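Local coordinates for protein succinate dehydrogenase subunit A (Mycolicibacterium smegmatis MC2 51, PDB 6LUM) that probably oxidises succinate to fumarate as the FAD-carrying flavoprotein subunit of succinate dehydrogenase, passing the electrons on to the iron-sulfur subunit, at residues L55-D69 with G119-C133. Numbering follows the deposited sequence.
Sequences LANVEEDNWEWHTFD and GHTRDHGKAPVRRAC
Trp65, in the first turn of helix 63-73, lays one indole face against the Arg122 backbone and Asp123 CB, while Asn62 covers the opposite face. The Arg122 guanidinium reaches the far rim of the six-membered ring edge-on, NH1 lying 3.4 Å from Trp65 CH2. One turn along the helix, Phe68 and His124 form a face-to-face stack, centroids 4.6 Å apart and planes only 11° from parallel. In Phe68, chi1 of 168° swings CG away from the backbone N and sets the ring against His124. The His124 edge meets Trp65 CD1 and the carboxylate of Glu64, whose OE1 is hydrogen-bonded to Tyr577. An alanine in place of Trp65 would probably open a gap between the helix and residues 122-123 and leave the His124 rim without its indole neighbour.

At the next residue of the helix, Asp69 OD1 accepts a weak bond from Thr121 N and a 3.2 Å bond from Thr121 OG1, the hydroxyl coming from above the carboxylate plane. Arg131 runs extended past Asp61, its NE 3.1 Å from Asp61 OD2; the oxygen sits well out of the guanidinium plane, making this pairing electrostatic. Just before NE, Arg131 CD lies over one His66 ring face. The His120 side chain, obliquely meeting His66, is about 9 Å from FAD. Within the FAD-binding domain, aromatic faces thus join helix to loop, while carboxylates probably balance Arg131 and hold Thr121.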
loop_
_atom_site.group_PDB
_atom_site.type_symbol
_atom_site.label_atom_id
_atom_site.label_comp_id
_atom_site.label_asym_id
_atom_site.label_seq_id
_atom_site.Cartn_x
_atom_site.Cartn_y
_atom_site.Cartn_z
ATOM N N LEU D 55 -12.489 21.253 -31.393
ATOM C CA LEU D 55 -11.396 20.290 -31.414
ATOM C C LEU D 55 -10.911 19.996 -32.821
ATOM O O LEU D 55 -9.720 19.725 -33.012
ATOM C CB LEU D 55 -11.824 18.976 -30.759
ATOM C CG LEU D 55 -12.147 18.916 -29.269
ATOM C CD1 LEU D 55 -12.643 17.533 -28.919
ATOM C CD2 LEU D 55 -10.933 19.265 -28.436
ATOM N N ALA D 56 -11.809 20.031 -33.806
ATOM C CA ALA D 56 -11.480 19.761 -35.203
ATOM C C ALA D 56 -10.854 18.371 -35.359
ATOM O O ALA D 56 -9.679 18.211 -35.685
ATOM C CB ALA D 56 -10.564 20.851 -35.769
ATOM N N ASN D 57 -11.680 17.364 -35.079
ATOM C CA ASN D 57 -11.315 15.971 -35.299
ATOM C C ASN D 57 -11.921 15.400 -36.569
ATOM O O ASN D 57 -11.240 14.677 -37.298
ATOM C CB ASN D 57 -11.736 15.111 -34.107
ATOM C CG ASN D 57 -10.776 15.220 -32.953
ATOM O OD1 ASN D 57 -10.962 14.593 -31.914
ATOM N ND2 ASN D 57 -9.738 16.024 -33.126
ATOM N N VAL D 58 -13.185 15.704 -36.856
ATOM C CA VAL D 58 -13.811 15.242 -38.089
ATOM C C VAL D 58 -13.854 16.328 -39.156
ATOM O O VAL D 58 -14.043 16.008 -40.341
ATOM C CB VAL D 58 -15.233 14.707 -37.824
ATOM C CG1 VAL D 58 -15.213 13.696 -36.695
ATOM C CG2 VAL D 58 -16.189 15.845 -37.515
ATOM N N GLU D 59 -13.694 17.590 -38.779
ATOM C CA GLU D 59 -13.721 18.712 -39.707
ATOM C C GLU D 59 -12.642 19.682 -39.252
ATOM O O GLU D 59 -11.763 19.334 -38.458
ATOM C CB GLU D 59 -15.113 19.358 -39.758
ATOM C CG GLU D 59 -16.205 18.462 -40.315
ATOM C CD GLU D 59 -17.310 19.247 -40.979
ATOM O OE1 GLU D 59 -18.007 18.680 -41.843
ATOM O OE2 GLU D 59 -17.479 20.434 -40.639
ATOM N N GLU D 60 -12.693 20.911 -39.750
ATOM C CA GLU D 60 -11.747 21.939 -39.347
ATOM C C GLU D 60 -12.489 23.133 -38.772
ATOM O O GLU D 60 -13.407 23.663 -39.406
ATOM C CB GLU D 60 -10.875 22.387 -40.517
ATOM C CG GLU D 60 -9.668 23.192 -40.073
ATOM C CD GLU D 60 -8.911 22.522 -38.940
ATOM O OE1 GLU D 60 -8.610 21.316 -39.049
ATOM O OE2 GLU D 60 -8.624 23.202 -37.934
ATOM N N ASP D 61 -12.093 23.545 -37.571
ATOM C CA ASP D 61 -12.571 24.799 -37.013
ATOM C C ASP D 61 -11.588 25.293 -35.966
ATOM O O ASP D 61 -10.929 24.504 -35.286
ATOM C CB ASP D 61 -13.975 24.671 -36.414
ATOM C CG ASP D 61 -14.069 23.595 -35.365
ATOM O OD1 ASP D 61 -13.107 22.820 -35.211
ATOM O OD2 ASP D 61 -15.109 23.525 -34.683
ATOM N N ASN D 62 -11.478 26.610 -35.875
ATOM C CA ASN D 62 -10.736 27.275 -34.820
ATOM C C ASN D 62 -11.729 27.881 -33.846
ATOM O O ASN D 62 -12.915 28.024 -34.148
ATOM C CB ASN D 62 -9.816 28.360 -35.385
ATOM C CG ASN D 62 -10.545 29.326 -36.290
ATOM O OD1 ASN D 62 -11.721 29.144 -36.586
ATOM N ND2 ASN D 62 -9.845 30.354 -36.743
ATOM N N TRP D 63 -11.238 28.243 -32.665
ATOM C CA TRP D 63 -12.159 28.750 -31.664
ATOM C C TRP D 63 -12.733 30.112 -32.016
ATOM O O TRP D 63 -13.664 30.554 -31.341
ATOM C CB TRP D 63 -11.483 28.814 -30.299
ATOM C CG TRP D 63 -10.176 29.502 -30.279
ATOM C CD1 TRP D 63 -8.955 28.917 -30.217
ATOM C CD2 TRP D 63 -9.947 30.913 -30.287
ATOM N NE1 TRP D 63 -7.972 29.872 -30.199
ATOM C CE2 TRP D 63 -8.557 31.108 -30.241
ATOM C CE3 TRP D 63 -10.781 32.030 -30.333
ATOM C CZ2 TRP D 63 -7.983 32.370 -30.244
ATOM C CZ3 TRP D 63 -10.212 33.280 -30.337
ATOM C CH2 TRP D 63 -8.827 33.442 -30.292
ATOM N N GLU D 64 -12.228 30.781 -33.051
ATOM C CA GLU D 64 -12.730 32.115 -33.356
ATOM C C GLU D 64 -14.134 32.058 -33.938
ATOM O O GLU D 64 -14.960 32.935 -33.663
ATOM C CB GLU D 64 -11.783 32.837 -34.306
ATOM C CG GLU D 64 -12.033 34.331 -34.386
ATOM C CD GLU D 64 -13.080 34.703 -35.418
ATOM O OE1 GLU D 64 -13.942 35.551 -35.111
ATOM O OE2 GLU D 64 -13.038 34.155 -36.538
ATOM N N TRP D 65 -14.431 31.038 -34.739
ATOM C CA TRP D 65 -15.788 30.900 -35.254
ATOM C C TRP D 65 -16.753 30.538 -34.134
ATOM O O TRP D 65 -17.895 31.016 -34.105
ATOM C CB TRP D 65 -15.822 29.859 -36.371
ATOM C CG TRP D 65 -14.781 30.089 -37.433
ATOM C CD1 TRP D 65 -14.255 31.287 -37.811
ATOM C CD2 TRP D 65 -14.140 29.098 -38.248
ATOM N NE1 TRP D 65 -13.326 31.105 -38.804
ATOM C CE2 TRP D 65 -13.237 29.769 -39.086
ATOM C CE3 TRP D 65 -14.231 27.708 -38.335
ATOM C CZ2 TRP D 65 -12.447 29.101 -40.014
ATOM C CZ3 TRP D 65 -13.456 27.053 -39.264
ATOM C CH2 TRP D 65 -12.569 27.745 -40.083
ATOM N N HIS D 66 -16.298 29.721 -33.183
ATOM C CA HIS D 66 -17.089 29.442 -31.991
ATOM C C HIS D 66 -17.376 30.716 -31.213
ATOM O O HIS D 66 -18.506 30.946 -30.774
ATOM C CB HIS D 66 -16.350 28.438 -31.110
ATOM C CG HIS D 66 -17.198 27.826 -30.041
ATOM N ND1 HIS D 66 -16.667 27.305 -28.883
ATOM C CD2 HIS D 66 -18.535 27.644 -29.959
ATOM C CE1 HIS D 66 -17.643 26.833 -28.130
ATOM N NE2 HIS D 66 -18.786 27.025 -28.761
ATOM N N THR D 67 -16.353 31.545 -31.018
ATOM C CA THR D 67 -16.527 32.791 -30.286
ATOM C C THR D 67 -17.513 33.706 -30.993
ATOM O O THR D 67 -18.384 34.310 -30.357
ATOM C CB THR D 67 -15.180 33.479 -30.113
ATOM O OG1 THR D 67 -14.352 32.683 -29.263
ATOM C CG2 THR D 67 -15.356 34.828 -29.492
ATOM N N PHE D 68 -17.401 33.818 -32.315
ATOM C CA PHE D 68 -18.342 34.665 -33.033
ATOM C C PHE D 68 -19.755 34.131 -32.915
ATOM O O PHE D 68 -20.709 34.905 -32.793
ATOM C CB PHE D 68 -17.969 34.792 -34.505
ATOM C CG PHE D 68 -19.050 35.420 -35.337
ATOM C CD1 PHE D 68 -19.165 36.792 -35.412
ATOM C CD2 PHE D 68 -19.962 34.643 -36.026
ATOM C CE1 PHE D 68 -20.158 37.375 -36.163
ATOM C CE2 PHE D 68 -20.956 35.224 -36.776
ATOM C CZ PHE D 68 -21.053 36.590 -36.845
ATOM N N ASP D 69 -19.919 32.811 -32.964
ATOM C CA ASP D 69 -21.270 32.267 -32.924
ATOM C C ASP D 69 -21.888 32.430 -31.545
ATOM O O ASP D 69 -23.077 32.730 -31.429
ATOM C CB ASP D 69 -21.261 30.804 -33.341
ATOM C CG ASP D 69 -22.476 30.435 -34.140
ATOM O OD1 ASP D 69 -22.361 29.559 -35.017
ATOM O OD2 ASP D 69 -23.541 31.039 -33.904
ATOM N N GLY D 119 -27.364 26.115 -33.882
ATOM C CA GLY D 119 -26.854 27.271 -34.584
ATOM C C GLY D 119 -25.350 27.417 -34.543
ATOM O O GLY D 119 -24.842 28.503 -34.261
ATOM N N HIS D 120 -24.624 26.338 -34.811
ATOM C CA HIS D 120 -23.180 26.409 -34.978
ATOM C C HIS D 120 -22.865 26.545 -36.460
ATOM O O HIS D 120 -23.395 25.793 -37.282
ATOM C CB HIS D 120 -22.504 25.171 -34.398
ATOM C CG HIS D 120 -22.488 25.136 -32.903
ATOM N ND1 HIS D 120 -21.860 26.098 -32.143
ATOM C CD2 HIS D 120 -23.012 24.250 -32.026
ATOM C CE1 HIS D 120 -22.004 25.808 -30.863
ATOM N NE2 HIS D 120 -22.699 24.692 -30.765
ATOM N N THR D 121 -22.015 27.511 -36.800
ATOM C CA THR D 121 -21.737 27.860 -38.184
ATOM C C THR D 121 -20.302 27.521 -38.555
ATOM O O THR D 121 -19.444 27.300 -37.698
ATOM C CB THR D 121 -21.975 29.347 -38.447
ATOM O OG1 THR D 121 -20.943 30.111 -37.812
ATOM C CG2 THR D 121 -23.329 29.782 -37.925
ATOM N N ARG D 122 -20.052 27.502 -39.864
ATOM C CA ARG D 122 -18.736 27.177 -40.390
ATOM C C ARG D 122 -17.766 28.278 -40.018
ATOM O O ARG D 122 -16.843 28.052 -39.237
ATOM C CB ARG D 122 -18.794 27.007 -41.909
ATOM C CG ARG D 122 -17.444 26.841 -42.574
ATOM C CD ARG D 122 -16.730 25.598 -42.081
ATOM N NE ARG D 122 -15.924 24.998 -43.138
ATOM C CZ ARG D 122 -14.678 25.354 -43.421
ATOM N NH1 ARG D 122 -14.081 26.305 -42.719
ATOM N NH2 ARG D 122 -14.026 24.754 -44.405
ATOM N N ASP D 123 -17.991 29.479 -40.541
ATOM C CA ASP D 123 -17.220 30.645 -40.115
ATOM C C ASP D 123 -18.028 31.888 -40.469
ATOM O O ASP D 123 -18.113 32.263 -41.643
ATOM C CB ASP D 123 -15.838 30.671 -40.754
ATOM C CG ASP D 123 -15.854 30.273 -42.205
ATOM O OD1 ASP D 123 -14.761 30.158 -42.796
ATOM O OD2 ASP D 123 -16.955 30.070 -42.753
ATOM N N HIS D 124 -18.616 32.512 -39.451
ATOM C CA HIS D 124 -19.403 33.727 -39.618
ATOM C C HIS D 124 -20.629 33.466 -40.485
ATOM O O HIS D 124 -20.949 34.238 -41.392
ATOM C CB HIS D 124 -18.551 34.860 -40.196
ATOM C CG HIS D 124 -17.353 35.189 -39.366
ATOM N ND1 HIS D 124 -16.427 34.240 -38.988
ATOM C CD2 HIS D 124 -16.929 36.359 -38.834
ATOM C CE1 HIS D 124 -15.487 34.812 -38.258
ATOM N NE2 HIS D 124 -15.767 36.098 -38.151
ATOM N N GLY D 125 -21.313 32.361 -40.217
ATOM C CA GLY D 125 -22.565 32.077 -40.886
ATOM C C GLY D 125 -22.420 31.506 -42.281
ATOM O O GLY D 125 -22.906 32.097 -43.249
ATOM N N LYS D 126 -21.758 30.359 -42.405
ATOM C CA LYS D 126 -21.586 29.713 -43.698
ATOM C C LYS D 126 -22.285 28.361 -43.775
ATOM O O LYS D 126 -23.124 28.150 -44.655
ATOM C CB LYS D 126 -20.092 29.562 -44.006
ATOM N N ALA D 127 -21.974 27.441 -42.869
ATOM C CA ALA D 127 -22.475 26.076 -42.954
ATOM C C ALA D 127 -22.266 25.410 -41.603
ATOM O O ALA D 127 -21.519 25.921 -40.764
ATOM C CB ALA D 127 -21.763 25.293 -44.070
ATOM N N PRO D 128 -22.928 24.281 -41.349
ATOM C CA PRO D 128 -22.643 23.523 -40.126
ATOM C C PRO D 128 -21.165 23.179 -40.011
ATOM O O PRO D 128 -20.418 23.188 -40.991
ATOM C CB PRO D 128 -23.498 22.267 -40.286
ATOM C CG PRO D 128 -24.646 22.722 -41.109
ATOM C CD PRO D 128 -24.106 23.752 -42.057
ATOM N N VAL D 129 -20.737 22.883 -38.787
ATOM C CA VAL D 129 -19.312 22.744 -38.515
ATOM C C VAL D 129 -19.012 21.484 -37.708
ATOM O O VAL D 129 -17.855 21.064 -37.611
ATOM C CB VAL D 129 -18.784 24.006 -37.811
ATOM C CG1 VAL D 129 -19.446 24.174 -36.476
ATOM C CG2 VAL D 129 -17.275 23.965 -37.665
ATOM N N ARG D 130 -20.046 20.857 -37.143
ATOM C CA ARG D 130 -19.896 19.612 -36.386
ATOM C C ARG D 130 -18.936 19.795 -35.205
ATOM O O ARG D 130 -17.834 19.250 -35.166
ATOM C CB ARG D 130 -19.428 18.467 -37.290
ATOM C CG ARG D 130 -20.522 17.870 -38.131
ATOM C CD ARG D 130 -20.072 16.583 -38.790
ATOM N NE ARG D 130 -21.208 15.824 -39.298
ATOM C CZ ARG D 130 -21.840 16.102 -40.434
ATOM N NH1 ARG D 130 -21.443 17.120 -41.186
ATOM N NH2 ARG D 130 -22.869 15.361 -40.821
ATOM N N ARG D 131 -19.385 20.604 -34.248
ATOM C CA ARG D 131 -18.593 20.882 -33.058
ATOM C C ARG D 131 -18.871 19.928 -31.906
ATOM O O ARG D 131 -17.939 19.533 -31.200
ATOM C CB ARG D 131 -18.850 22.307 -32.577
ATOM C CG ARG D 131 -18.026 23.333 -33.271
ATOM C CD ARG D 131 -17.771 24.513 -32.388
ATOM N NE ARG D 131 -16.981 25.499 -33.102
ATOM C CZ ARG D 131 -17.493 26.379 -33.949
ATOM N NH1 ARG D 131 -18.797 26.400 -34.175
ATOM N NH2 ARG D 131 -16.702 27.238 -34.567
ATOM N N ALA D 132 -20.133 19.551 -31.702
ATOM C CA ALA D 132 -20.570 19.040 -30.407
ATOM C C ALA D 132 -20.042 17.637 -30.156
ATOM O O ALA D 132 -20.351 16.710 -30.908
ATOM C CB ALA D 132 -22.091 19.051 -30.331
ATOM N N CYS D 133 -19.231 17.486 -29.112
ATOM C CA CYS D 133 -18.898 16.173 -28.599
ATOM C C CYS D 133 -20.111 15.579 -27.891
ATOM O O CYS D 133 -21.075 16.272 -27.566
ATOM C CB CYS D 133 -17.731 16.262 -27.626
ATOM S SG CYS D 133 -16.240 16.936 -28.325
#